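PDB 6I5R: sugar ABC transporter substrate-binding protein, BlMnBP1 from Bifidobacterium animalis subsp. lactis ATCC 27673, which binds beta-manno-oligosaccharides such as mannobiose and probably delivers them to its ABC transporter for uptake. Local coordinates for residues F115-E120 and D137-G142. Numbering follows the deposited sequence.
Sequences FVPYGE and DGQTYG. With ZN (zinc ion), chain H; ZN (zinc ion), chain F.
Y141 and P117 make the main side-chain contact between 115-120 and 137-142. CB of P117 lies 3.7 Å from CE2 of Y141, and CD of the proline approaches the same ring atom. On the same CD2/CE2 side of the ring, the carbonyl oxygen of F115 lies at the edge, near the ring plane, 3.4 Å from CD2. F115 adds its CB, 4.0 Å from CD2 of Y141. Its ring leads away from the contact, and its side chain touches W98 and I103.

Y118 approaches 137-142 with the CD2/CE2 edge of its ring. CE2 lies 3.4 Å from O of Y141, and the carbonyl oxygens of T140 and Y141 both sit near the ring plane. The phenol OH is hydrogen-bonded to O of Y323, while the Y118 side chain also touches M338 and V341 of helix 331-346.

Two hydrogen bonds join the backbones. Y118 N donates to T140 O over 2.8 Å, and T140 N donates to G119 O over 3.1 Å in a nearly straight bond (174°). E120 and Q139 follow as an antiparallel non-hydrogen-bonded pair. This adds the short, weak strand 119-120 to the mixed sheet of the solute-binding fold, through strand 139-155. A water donates to both V116 O and Y141 O, bridging the segments. At G119 (phi 150°) a CB would jam against O of Y118, which calls for glycine. T140 chi1 (-63°) sets OG1 beside its backbone N, where it bonds A131 O and T121 OG1.

E120 and D137 each chelate a separate peripheral zinc; neither ion bridges the segments. Hydrogen bonds thus fix the backbones, ring C-H groups face carbonyl oxygens, and the CB atoms of P117 and F115 supply apolar packing against Y141.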
# COMPACT_ATOMS: atom_id res chain seq x y z
N PHE A 115 -17.40 -9.54 -5.38
CA PHE A 115 -16.92 -8.65 -6.41
C PHE A 115 -17.19 -9.23 -7.77
O PHE A 115 -17.16 -10.46 -7.98
CB PHE A 115 -15.40 -8.37 -6.27
CG PHE A 115 -15.02 -7.66 -4.98
CD1 PHE A 115 -15.53 -6.41 -4.68
CD2 PHE A 115 -14.18 -8.26 -4.08
CE1 PHE A 115 -15.22 -5.80 -3.49
CE2 PHE A 115 -13.86 -7.64 -2.90
CZ PHE A 115 -14.40 -6.42 -2.60
N VAL A 116 -17.45 -8.33 -8.71
CA VAL A 116 -17.63 -8.71 -10.12
C VAL A 116 -16.28 -9.06 -10.72
O VAL A 116 -15.34 -8.27 -10.62
CB VAL A 116 -18.27 -7.55 -10.89
CG1 VAL A 116 -18.43 -7.93 -12.37
CG2 VAL A 116 -19.60 -7.15 -10.27
N PRO A 117 -16.14 -10.20 -11.39
CA PRO A 117 -14.89 -10.46 -12.11
C PRO A 117 -14.79 -9.54 -13.32
O PRO A 117 -15.75 -9.38 -14.07
CB PRO A 117 -15.00 -11.94 -12.51
CG PRO A 117 -16.47 -12.23 -12.52
CD PRO A 117 -17.13 -11.30 -11.53
N TYR A 118 -13.64 -8.88 -13.45
CA TYR A 118 -13.37 -8.05 -14.62
C TYR A 118 -13.13 -8.89 -15.86
O TYR A 118 -13.30 -8.38 -16.97
CB TYR A 118 -12.14 -7.16 -14.39
CG TYR A 118 -12.37 -6.04 -13.41
CD1 TYR A 118 -13.01 -4.86 -13.80
CD2 TYR A 118 -11.94 -6.15 -12.10
CE1 TYR A 118 -13.22 -3.84 -12.89
CE2 TYR A 118 -12.19 -5.17 -11.19
CZ TYR A 118 -12.81 -4.01 -11.58
OH TYR A 118 -13.01 -3.03 -10.63
N GLY A 119 -12.71 -10.13 -15.70
CA GLY A 119 -12.29 -10.96 -16.82
C GLY A 119 -11.24 -11.97 -16.40
O GLY A 119 -10.69 -11.89 -15.32
N GLU A 120 -11.01 -12.95 -17.27
CA GLU A 120 -9.95 -13.91 -17.04
C GLU A 120 -8.66 -13.15 -16.76
O GLU A 120 -8.33 -12.21 -17.47
CB GLU A 120 -9.70 -14.81 -18.25
CG GLU A 120 -10.45 -16.15 -18.30
CD GLU A 120 -9.95 -17.00 -19.47
OE1 GLU A 120 -8.75 -17.30 -19.57
OE2 GLU A 120 -10.73 -17.38 -20.33
N ASP A 137 -9.00 -18.22 -8.61
CA ASP A 137 -9.51 -19.26 -9.53
C ASP A 137 -9.52 -18.70 -10.97
O ASP A 137 -10.44 -18.95 -11.73
CB ASP A 137 -10.90 -19.77 -9.05
CG ASP A 137 -10.81 -21.03 -8.15
OD1 ASP A 137 -9.74 -21.58 -8.04
OD2 ASP A 137 -11.80 -21.54 -7.57
N GLY A 138 -8.48 -17.94 -11.35
CA GLY A 138 -8.27 -17.52 -12.73
C GLY A 138 -9.02 -16.27 -13.18
O GLY A 138 -9.01 -15.95 -14.38
N GLN A 139 -9.67 -15.58 -12.26
CA GLN A 139 -10.39 -14.35 -12.59
C GLN A 139 -9.78 -13.21 -11.77
O GLN A 139 -9.39 -13.40 -10.62
CB GLN A 139 -11.87 -14.47 -12.27
CG GLN A 139 -12.63 -15.50 -13.06
CD GLN A 139 -12.91 -15.08 -14.50
OE1 GLN A 139 -13.31 -13.95 -14.76
NE2 GLN A 139 -12.75 -16.01 -15.45
N THR A 140 -9.72 -12.04 -12.39
CA THR A 140 -9.30 -10.80 -11.74
C THR A 140 -10.51 -10.03 -11.20
O THR A 140 -11.45 -9.71 -11.95
CB THR A 140 -8.51 -9.96 -12.74
OG1 THR A 140 -7.32 -10.66 -13.13
CG2 THR A 140 -8.14 -8.63 -12.13
N TYR A 141 -10.47 -9.71 -9.90
CA TYR A 141 -11.55 -9.02 -9.21
C TYR A 141 -11.20 -7.60 -8.76
O TYR A 141 -12.08 -6.87 -8.30
CB TYR A 141 -11.98 -9.84 -7.98
CG TYR A 141 -12.56 -11.17 -8.33
CD1 TYR A 141 -11.76 -12.32 -8.42
CD2 TYR A 141 -13.92 -11.30 -8.56
CE1 TYR A 141 -12.32 -13.53 -8.72
CE2 TYR A 141 -14.46 -12.49 -8.88
CZ TYR A 141 -13.68 -13.61 -8.95
OH TYR A 141 -14.28 -14.82 -9.28
N GLY A 142 -9.94 -7.20 -8.87
CA GLY A 142 -9.56 -5.84 -8.54
C GLY A 142 -8.52 -5.32 -9.52
O GLY A 142 -7.69 -6.07 -10.03
ZN ZN H . -8.98 -18.53 -21.23
ZN ZN F . -10.22 -23.20 -6.92
O HOH W 1 -14.68 -6.17 -8.87
O HOH W 2 -8.97 -16.98 -22.64
O HOH W 3 -10.31 -18.65 -22.23